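Local structure of putative sortase (Streptococcus pneumoniae, 2W1K) at residues K160-I173 / N182-V194. The protein is a pilus-associated class C sortase, probably a cysteine transpeptidase that joins pilin subunits covalently during assembly of the pneumococcal pilus. Numbering follows the deposited sequence.
Sequences KLESVSSKNIMTLI and NKRLLVNFERVAV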
ATOM      1  N   LYS A 160       1.034  12.646 -11.889  1.00 36.89           N
ATOM      2  CA  LYS A 160       2.311  12.149 -11.509  1.00 38.06           C
ATOM      3  C   LYS A 160       2.240  10.938 -10.619  1.00 37.39           C
ATOM      4  O   LYS A 160       3.268  10.447 -10.136  1.00 36.90           O
ATOM      5  CB  LYS A 160       3.052  13.191 -10.726  1.00 39.43           C
ATOM      6  CG  LYS A 160       3.272  14.426 -11.491  1.00 43.86           C
ATOM      7  CD  LYS A 160       4.678  14.934 -11.383  1.00 46.95           C
ATOM      8  CE  LYS A 160       4.770  16.352 -11.978  1.00 52.05           C
ATOM      9  NZ  LYS A 160       5.734  17.256 -11.200  1.00 57.07           N
ATOM     10  N   LEU A 161       1.026  10.472 -10.361  1.00 36.72           N
ATOM     11  CA  LEU A 161       0.779   9.206  -9.611  1.00 35.43           C
ATOM     12  C   LEU A 161       0.619   8.018 -10.559  1.00 35.46           C
ATOM     13  O   LEU A 161       0.610   6.883 -10.101  1.00 34.14           O
ATOM     14  CB  LEU A 161      -0.476   9.335  -8.713  1.00 34.29           C
ATOM     15  CG  LEU A 161      -0.423  10.371  -7.535  1.00 38.97           C
ATOM     16  CD1 LEU A 161      -1.656  10.354  -6.640  1.00 30.47           C
ATOM     17  CD2 LEU A 161       0.830  10.207  -6.722  1.00 35.29           C
ATOM     18  N   GLU A 162       0.461   8.267 -11.859  1.00 32.70           N
ATOM     19  CA  GLU A 162       0.234   7.181 -12.762  1.00 35.08           C
ATOM     20  C   GLU A 162       1.522   6.519 -13.177  1.00 33.82           C
ATOM     21  O   GLU A 162       2.536   7.086 -13.060  1.00 33.57           O
ATOM     22  CB  GLU A 162      -0.391   7.703 -14.042  1.00 34.30           C
ATOM     23  CG  GLU A 162      -1.510   8.526 -13.728  1.00 39.76           C
ATOM     24  CD  GLU A 162      -2.340   8.799 -14.925  1.00 46.07           C
ATOM     25  OE1 GLU A 162      -1.918   9.596 -15.805  1.00 40.63           O
ATOM     26  OE2 GLU A 162      -3.433   8.181 -14.951  1.00 51.21           O
ATOM     27  N   SER A 163       1.426   5.320 -13.698  1.00 34.34           N
ATOM     28  CA  SER A 163       2.596   4.527 -14.038  1.00 36.21           C
ATOM     29  C   SER A 163       3.376   5.294 -15.127  1.00 36.78           C
ATOM     30  O   SER A 163       2.805   5.959 -15.959  1.00 36.11           O
ATOM     31  CB  SER A 163       2.162   3.108 -14.536  1.00 34.80           C
ATOM     32  OG  SER A 163       3.169   2.487 -15.352  1.00 37.23           O
ATOM     33  N   VAL A 164       4.666   5.099 -15.187  1.00 37.35           N
ATOM     34  CA  VAL A 164       5.485   5.893 -16.043  1.00 40.11           C
ATOM     35  C   VAL A 164       6.374   4.928 -16.813  1.00 40.01           C
ATOM     36  O   VAL A 164       7.244   5.337 -17.561  1.00 42.69           O
ATOM     37  CB  VAL A 164       6.293   6.857 -15.082  1.00 39.68           C
ATOM     38  CG1 VAL A 164       7.754   6.697 -15.223  1.00 44.67           C
ATOM     39  CG2 VAL A 164       5.807   8.271 -15.244  1.00 44.29           C
ATOM     40  N   SER A 165       6.149   3.616 -16.646  1.00 39.21           N
ATOM     41  CA  SER A 165       7.106   2.625 -17.122  1.00 36.25           C
ATOM     42  C   SER A 165       6.478   1.231 -17.090  1.00 36.03           C
ATOM     43  O   SER A 165       5.422   1.057 -16.541  1.00 35.07           O
ATOM     44  CB  SER A 165       8.401   2.628 -16.263  1.00 37.24           C
ATOM     45  OG  SER A 165       8.305   1.760 -15.119  1.00 34.57           O
ATOM     46  N   SER A 166       7.160   0.233 -17.644  1.00 33.69           N
ATOM     47  CA  SER A 166       6.608  -1.098 -17.680  1.00 34.21           C
ATOM     48  C   SER A 166       6.924  -1.812 -16.387  1.00 33.34           C
ATOM     49  O   SER A 166       6.517  -2.929 -16.205  1.00 35.58           O
ATOM     50  CB  SER A 166       7.181  -1.883 -18.872  1.00 32.85           C
ATOM     51  OG  SER A 166       8.535  -2.003 -18.609  1.00 36.59           O
ATOM     52  N   LYS A 167       7.588  -1.159 -15.454  1.00 32.69           N
ATOM     53  CA  LYS A 167       7.901  -1.755 -14.172  1.00 32.71           C
ATOM     54  C   LYS A 167       6.664  -2.031 -13.326  1.00 32.75           C
ATOM     55  O   LYS A 167       5.611  -1.465 -13.524  1.00 33.73           O
ATOM     56  CB  LYS A 167       8.864  -0.805 -13.368  1.00 32.42           C
ATOM     57  CG  LYS A 167      10.280  -0.732 -14.021  1.00 36.91           C
ATOM     58  CD  LYS A 167      11.235   0.055 -13.163  1.00 43.25           C
ATOM     59  CE  LYS A 167      12.670   0.132 -13.745  1.00 50.02           C
ATOM     60  NZ  LYS A 167      13.393  -1.243 -13.775  1.00 50.35           N
ATOM     61  N   ASN A 168       6.870  -2.829 -12.301  1.00 31.18           N
ATOM     62  CA  ASN A 168       5.863  -3.109 -11.325  1.00 31.62           C
ATOM     63  C   ASN A 168       6.290  -2.359 -10.046  1.00 30.56           C
ATOM     64  O   ASN A 168       7.324  -2.693  -9.452  1.00 30.86           O
ATOM     65  CB  ASN A 168       5.723  -4.624 -11.101  1.00 27.50           C
ATOM     66  CG  ASN A 168       4.555  -4.978 -10.197  1.00 29.73           C
ATOM     67  OD1 ASN A 168       4.635  -4.859  -8.967  1.00 27.56           O
ATOM     68  ND2 ASN A 168       3.459  -5.451 -10.796  1.00 22.68           N
ATOM     69  N   ILE A 169       5.460  -1.402  -9.614  1.00 29.31           N
ATOM     70  CA  ILE A 169       5.872  -0.424  -8.626  1.00 28.89           C
ATOM     71  C   ILE A 169       4.865  -0.306  -7.523  1.00 29.94           C
ATOM     72  O   ILE A 169       3.674  -0.471  -7.766  1.00 29.53           O
ATOM     73  CB  ILE A 169       5.986   0.957  -9.301  1.00 28.64           C
ATOM     74  CG1 ILE A 169       6.940   0.884 -10.521  1.00 29.15           C
ATOM     75  CG2 ILE A 169       6.439   2.031  -8.299  1.00 26.83           C
ATOM     76  CD1 ILE A 169       8.499   0.693 -10.225  1.00 26.71           C
ATOM     77  N   MET A 170       5.345  -0.078  -6.312  1.00 28.56           N
ATOM     78  CA  MET A 170       4.482   0.363  -5.241  1.00 30.31           C
ATOM     79  C   MET A 170       4.978   1.748  -4.835  1.00 30.12           C
ATOM     80  O   MET A 170       6.225   1.891  -4.580  1.00 30.25           O
ATOM     81  CB  MET A 170       4.584  -0.543  -4.007  1.00 30.06           C
ATOM     82  CG  MET A 170       3.637  -0.097  -2.865  1.00 30.33           C
ATOM     83  SD  MET A 170       3.577  -1.331  -1.569  1.00 32.42           S
ATOM     84  CE  MET A 170       2.253  -2.360  -2.239  1.00 27.26           C
ATOM     85  N   THR A 171       4.086   2.747  -4.867  1.00 27.10           N
ATOM     86  CA  THR A 171       4.527   4.128  -4.536  1.00 27.53           C
ATOM     87  C   THR A 171       3.881   4.515  -3.209  1.00 28.23           C
ATOM     88  O   THR A 171       2.653   4.312  -3.011  1.00 27.18           O
ATOM     89  CB  THR A 171       4.159   5.165  -5.615  1.00 30.02           C
ATOM     90  OG1 THR A 171       4.836   4.823  -6.847  1.00 29.11           O
ATOM     91  CG2 THR A 171       4.482   6.666  -5.175  1.00 25.35           C
ATOM     92  N   LEU A 172       4.721   4.932  -2.242  1.00 28.62           N
ATOM     93  CA  LEU A 172       4.257   5.436  -0.928  1.00 29.98           C
ATOM     94  C   LEU A 172       4.070   6.969  -1.017  1.00 31.64           C
ATOM     95  O   LEU A 172       4.960   7.689  -1.498  1.00 31.36           O
ATOM     96  CB  LEU A 172       5.269   5.096   0.151  1.00 28.70           C
ATOM     97  CG  LEU A 172       5.167   3.685   0.744  1.00 32.82           C
ATOM     98  CD1 LEU A 172       4.437   2.537   0.043  1.00 28.87           C
ATOM     99  CD2 LEU A 172       6.273   3.186   1.627  1.00 32.65           C
ATOM    100  N   ILE A 173       2.925   7.480  -0.536  1.00 32.08           N
ATOM    101  CA  ILE A 173       2.726   8.932  -0.584  1.00 31.03           C
ATOM    102  C   ILE A 173       2.369   9.455   0.804  1.00 29.49           C
ATOM    103  O   ILE A 173       1.561   8.860   1.505  1.00 26.08           O
ATOM    104  CB  ILE A 173       1.572   9.341  -1.579  1.00 31.96           C
ATOM    105  CG1 ILE A 173       1.508  10.891  -1.655  1.00 29.10           C
ATOM    106  CG2 ILE A 173       0.221   8.657  -1.155  1.00 31.43           C
ATOM    107  CD1 ILE A 173       0.631  11.431  -2.839  1.00 27.63           C
ATOM    108  N   ASN A 182       2.360  21.200   2.245  1.00 31.86           N
ATOM    109  CA  ASN A 182       1.751  21.678   1.095  1.00 34.17           C
ATOM    110  C   ASN A 182       2.250  20.926  -0.144  1.00 34.99           C
ATOM    111  O   ASN A 182       1.857  21.214  -1.289  1.00 35.30           O
ATOM    112  CB  ASN A 182       1.981  23.182   1.004  1.00 35.70           C
ATOM    113  CG  ASN A 182       3.409  23.559   0.781  1.00 39.42           C
ATOM    114  OD1 ASN A 182       4.364  23.064   1.440  1.00 44.99           O
ATOM    115  ND2 ASN A 182       3.584  24.530  -0.122  1.00 45.47           N
ATOM    116  N   LYS A 183       3.100  19.939   0.096  1.00 35.72           N
ATOM    117  CA  LYS A 183       3.591  19.070  -0.997  1.00 35.23           C
ATOM    118  C   LYS A 183       3.345  17.586  -0.712  1.00 34.51           C
ATOM    119  O   LYS A 183       2.747  17.215   0.306  1.00 34.34           O
ATOM    120  CB  LYS A 183       5.072  19.402  -1.306  1.00 34.80           C
ATOM    121  CG  LYS A 183       5.152  20.857  -1.790  1.00 38.70           C
ATOM    122  CD  LYS A 183       6.511  21.252  -2.234  1.00 42.77           C
ATOM    123  CE  LYS A 183       6.483  22.630  -2.868  1.00 49.41           C
ATOM    124  NZ  LYS A 183       7.907  23.105  -3.038  1.00 51.19           N
ATOM    125  N   ARG A 184       3.720  16.722  -1.652  1.00 34.26           N
ATOM    126  CA  ARG A 184       3.528  15.288  -1.382  1.00 33.24           C
ATOM    127  C   ARG A 184       4.863  14.665  -1.664  1.00 33.05           C
ATOM    128  O   ARG A 184       5.423  14.873  -2.745  1.00 32.36           O
ATOM    129  CB  ARG A 184       2.461  14.680  -2.255  1.00 32.78           C
ATOM    130  CG  ARG A 184       1.175  15.433  -2.255  1.00 32.78           C
ATOM    131  CD  ARG A 184       0.481  15.162  -0.915  1.00 32.93           C
ATOM    132  NE  ARG A 184      -0.780  15.868  -0.846  1.00 31.78           N
ATOM    133  CZ  ARG A 184      -0.984  17.014  -0.153  1.00 36.86           C
ATOM    134  NH1 ARG A 184      -0.000  17.638   0.543  1.00 32.52           N
ATOM    135  NH2 ARG A 184      -2.183  17.529  -0.149  1.00 32.74           N
ATOM    136  N   LEU A 185       5.374  13.943  -0.681  1.00 32.97           N
ATOM    137  CA  LEU A 185       6.519  13.052  -0.887  1.00 34.63           C
ATOM    138  C   LEU A 185       6.141  11.652  -1.495  1.00 34.27           C
ATOM    139  O   LEU A 185       5.323  10.880  -0.961  1.00 35.48           O
ATOM    140  CB  LEU A 185       7.330  12.908   0.408  1.00 34.92           C
ATOM    141  CG  LEU A 185       8.507  11.897   0.406  1.00 37.25           C
ATOM    142  CD1 LEU A 185       9.527  12.213  -0.676  1.00 32.81           C
ATOM    143  CD2 LEU A 185       9.187  11.852   1.754  1.00 35.95           C
ATOM    144  N   LEU A 186       6.768  11.316  -2.595  1.00 33.70           N
ATOM    145  CA  LEU A 186       6.576   9.976  -3.172  1.00 33.16           C
ATOM    146  C   LEU A 186       7.839   9.166  -3.037  1.00 31.64           C
ATOM    147  O   LEU A 186       8.853   9.575  -3.516  1.00 32.35           O
ATOM    148  CB  LEU A 186       6.296  10.078  -4.666  1.00 31.17           C
ATOM    149  CG  LEU A 186       4.904  10.338  -5.247  1.00 35.22           C
ATOM    150  CD1 LEU A 186       3.966  11.211  -4.432  1.00 34.64           C
ATOM    151  CD2 LEU A 186       4.902  10.715  -6.756  1.00 25.80           C
ATOM    152  N   VAL A 187       7.737   7.956  -2.505  1.00 31.18           N
ATOM    153  CA  VAL A 187       8.828   7.034  -2.464  1.00 28.97           C
ATOM    154  C   VAL A 187       8.417   5.778  -3.298  1.00 30.47           C
ATOM    155  O   VAL A 187       7.438   5.098  -2.983  1.00 29.57           O
ATOM    156  CB  VAL A 187       9.128   6.637  -0.955  1.00 29.02           C
ATOM    157  CG1 VAL A 187      10.366   5.799  -0.905  1.00 24.09           C
ATOM    158  CG2 VAL A 187       9.311   7.917  -0.017  1.00 29.60           C
ATOM    159  N   ASN A 188       9.136   5.510  -4.398  1.00 31.37           N
ATOM    160  CA  ASN A 188       8.875   4.402  -5.322  1.00 31.12           C
ATOM    161  C   ASN A 188       9.665   3.176  -4.974  1.00 31.14           C
ATOM    162  O   ASN A 188      10.879   3.262  -4.640  1.00 30.88           O
ATOM    163  CB  ASN A 188       9.096   4.842  -6.775  1.00 30.29           C
ATOM    164  CG  ASN A 188       8.336   6.147  -7.057  1.00 30.93           C
ATOM    165  OD1 ASN A 188       7.150   6.211  -6.804  1.00 29.50           O
ATOM    166  ND2 ASN A 188       9.052   7.218  -7.408  1.00 30.32           N
ATOM    167  N   PHE A 189       8.987   2.038  -5.053  1.00 29.39           N
ATOM    168  CA  PHE A 189       9.623   0.781  -4.763  1.00 29.57           C
ATOM    169  C   PHE A 189       9.393  -0.169  -5.951  1.00 29.83           C
ATOM    170  O   PHE A 189       8.286  -0.184  -6.474  1.00 30.10           O
ATOM    171  CB  PHE A 189       8.893   0.140  -3.572  1.00 28.80           C
ATOM    172  CG  PHE A 189       9.217   0.767  -2.237  1.00 34.42           C
ATOM    173  CD1 PHE A 189       8.596   1.976  -1.835  1.00 32.90           C
ATOM    174  CD2 PHE A 189      10.121   0.140  -1.361  1.00 29.42           C
ATOM    175  CE1 PHE A 189       8.901   2.556  -0.561  1.00 32.57           C
ATOM    176  CE2 PHE A 189      10.399   0.703  -0.092  1.00 29.28           C
ATOM    177  CZ  PHE A 189       9.776   1.905   0.290  1.00 32.28           C
ATOM    178  N   GLU A 190      10.391  -0.987  -6.347  1.00 29.68           N
ATOM    179  CA  GLU A 190      10.183  -1.924  -7.447  1.00 29.57           C
ATOM    180  C   GLU A 190      10.036  -3.339  -6.838  1.00 29.33           C
ATOM    181  O   GLU A 190      10.704  -3.700  -5.853  1.00 29.28           O
ATOM    182  CB  GLU A 190      11.348  -1.907  -8.491  1.00 29.19           C
ATOM    183  CG  GLU A 190      10.932  -2.679  -9.756  1.00 33.13           C
ATOM    184  CD  GLU A 190      11.957  -2.591 -10.957  1.00 41.09           C
ATOM    185  OE1 GLU A 190      13.035  -2.060 -10.717  1.00 43.65           O
ATOM    186  OE2 GLU A 190      11.657  -3.058 -12.100  1.00 39.08           O
ATOM    187  N   ARG A 191       9.161  -4.124  -7.436  1.00 28.65           N
ATOM    188  CA  ARG A 191       8.903  -5.434  -6.976  1.00 28.32           C
ATOM    189  C   ARG A 191      10.056  -6.310  -7.267  1.00 29.25           C
ATOM    190  O   ARG A 191      10.568  -6.314  -8.416  1.00 27.49           O
ATOM    191  CB  ARG A 191       7.709  -6.012  -7.685  1.00 27.57           C
ATOM    192  CG  ARG A 191       7.461  -7.483  -7.222  1.00 26.22           C
ATOM    193  CD  ARG A 191       6.091  -8.005  -7.943  1.00 21.59           C
ATOM    194  NE  ARG A 191       4.897  -7.293  -7.458  1.00 26.96           N
ATOM    195  CZ  ARG A 191       3.725  -7.905  -7.183  1.00 31.42           C
ATOM    196  NH1 ARG A 191       3.525  -9.235  -7.468  1.00 22.85           N
ATOM    197  NH2 ARG A 191       2.749  -7.227  -6.645  1.00 26.98           N
ATOM    198  N   VAL A 192      10.418  -7.096  -6.255  1.00 28.26           N
ATOM    199  CA  VAL A 192      11.515  -8.057  -6.416  1.00 32.46           C
ATOM    200  C   VAL A 192      11.140  -9.582  -6.522  1.00 31.52           C
ATOM    201  O   VAL A 192      11.703 -10.330  -7.335  1.00 32.45           O
ATOM    202  CB  VAL A 192      12.584  -7.753  -5.237  1.00 31.38           C
ATOM    203  CG1 VAL A 192      13.372  -8.885  -4.900  1.00 35.36           C
ATOM    204  CG2 VAL A 192      13.388  -6.563  -5.589  1.00 35.49           C
ATOM    205  N   ALA A 193      10.233 -10.046  -5.680  1.00 29.27           N
ATOM    206  CA  ALA A 193       9.975 -11.470  -5.624  1.00 28.50           C
ATOM    207  C   ALA A 193       8.641 -11.589  -4.859  1.00 29.20           C
ATOM    208  O   ALA A 193       8.189 -10.620  -4.191  1.00 27.17           O
ATOM    209  CB  ALA A 193      11.137 -12.214  -4.826  1.00 28.61           C
ATOM    210  N   VAL A 194       8.019 -12.763  -4.980  1.00 28.38           N
ATOM    211  CA  VAL A 194       6.783 -13.111  -4.317  1.00 27.92           C
ATOM    212  C   VAL A 194       7.169 -14.462  -3.614  1.00 28.37           C
ATOM    213  O   VAL A 194       7.662 -15.367  -4.264  1.00 26.36           O
ATOM    214  CB  VAL A 194       5.617 -13.414  -5.333  1.00 29.40           C
ATOM    215  CG1 VAL A 194       4.404 -13.931  -4.609  1.00 24.99           C
ATOM    216  CG2 VAL A 194       5.219 -12.147  -6.130  1.00 28.86           C
TER
HETATM  217  O   HOH W   1       9.441  -4.490 -12.454  1.00 39.69           O
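Segments 160-173 and 182-194 meet in an antiparallel hairpin of the sortase beta-barrel, whose strands, as in other sortases, probably carry the active-site cysteine and arginine near the turn. There Arg184, salt-bridged to Asp43, lays CB on Ile173 CD1 (3.8 Å). Backbone bonds pair Met170 with Phe189 and Leu172 with Val187, the straightest running from Leu172 N to Val187 O (2.8 Å, 169° at the hydrogen). On the face of Thr171, Asn188 and Leu186, Thr171 OG1 donates to Asn188 OD1 at 2.7 Å; the two side chains lie alongside each other and point the same way. Arg107 bonds to both oxygens, and Asp149 and Glu151 take up Asn188 ND2, satisfying this buried cluster. Beside it, Leu186 CD1 packs on Ile173 CD1 at 3.7 Å and, with CD2, meets Leu161 CD2 of the 3-10 turn at 160-161. The other face is apolar: Leu172 CD2 comes obliquely to Phe189 CE1 (3.5 Å), while Met170 O lies at the ring edge. Toward the far end, the Lys167 chain, extended as far as CE, turns at chi4 (-67°) to salt-bridge NZ to Glu190 OE2 (3.0 Å), on the syn side but tilted out of the carboxylate plane, with a weak bond to OE1; a water joins OE2 to Asn168 N. Asn168, with CG anti to the backbone N (chi1 -173°), accepts a weak bond from Arg191 NE through OD1 at 2.9 Å, while Leu101 and Gly103 carbonyls hold ND2. Arg191 NH2 bonds to Tyr145 OH, and NH1 salt-bridges the sulfonate of MES, probably from the crystallisation liquor. Strand 106-111 flanks 168-173, strand 141-153 borders 183-194, and Leu134 of strand 133-137 covers Leu172 and Phe189.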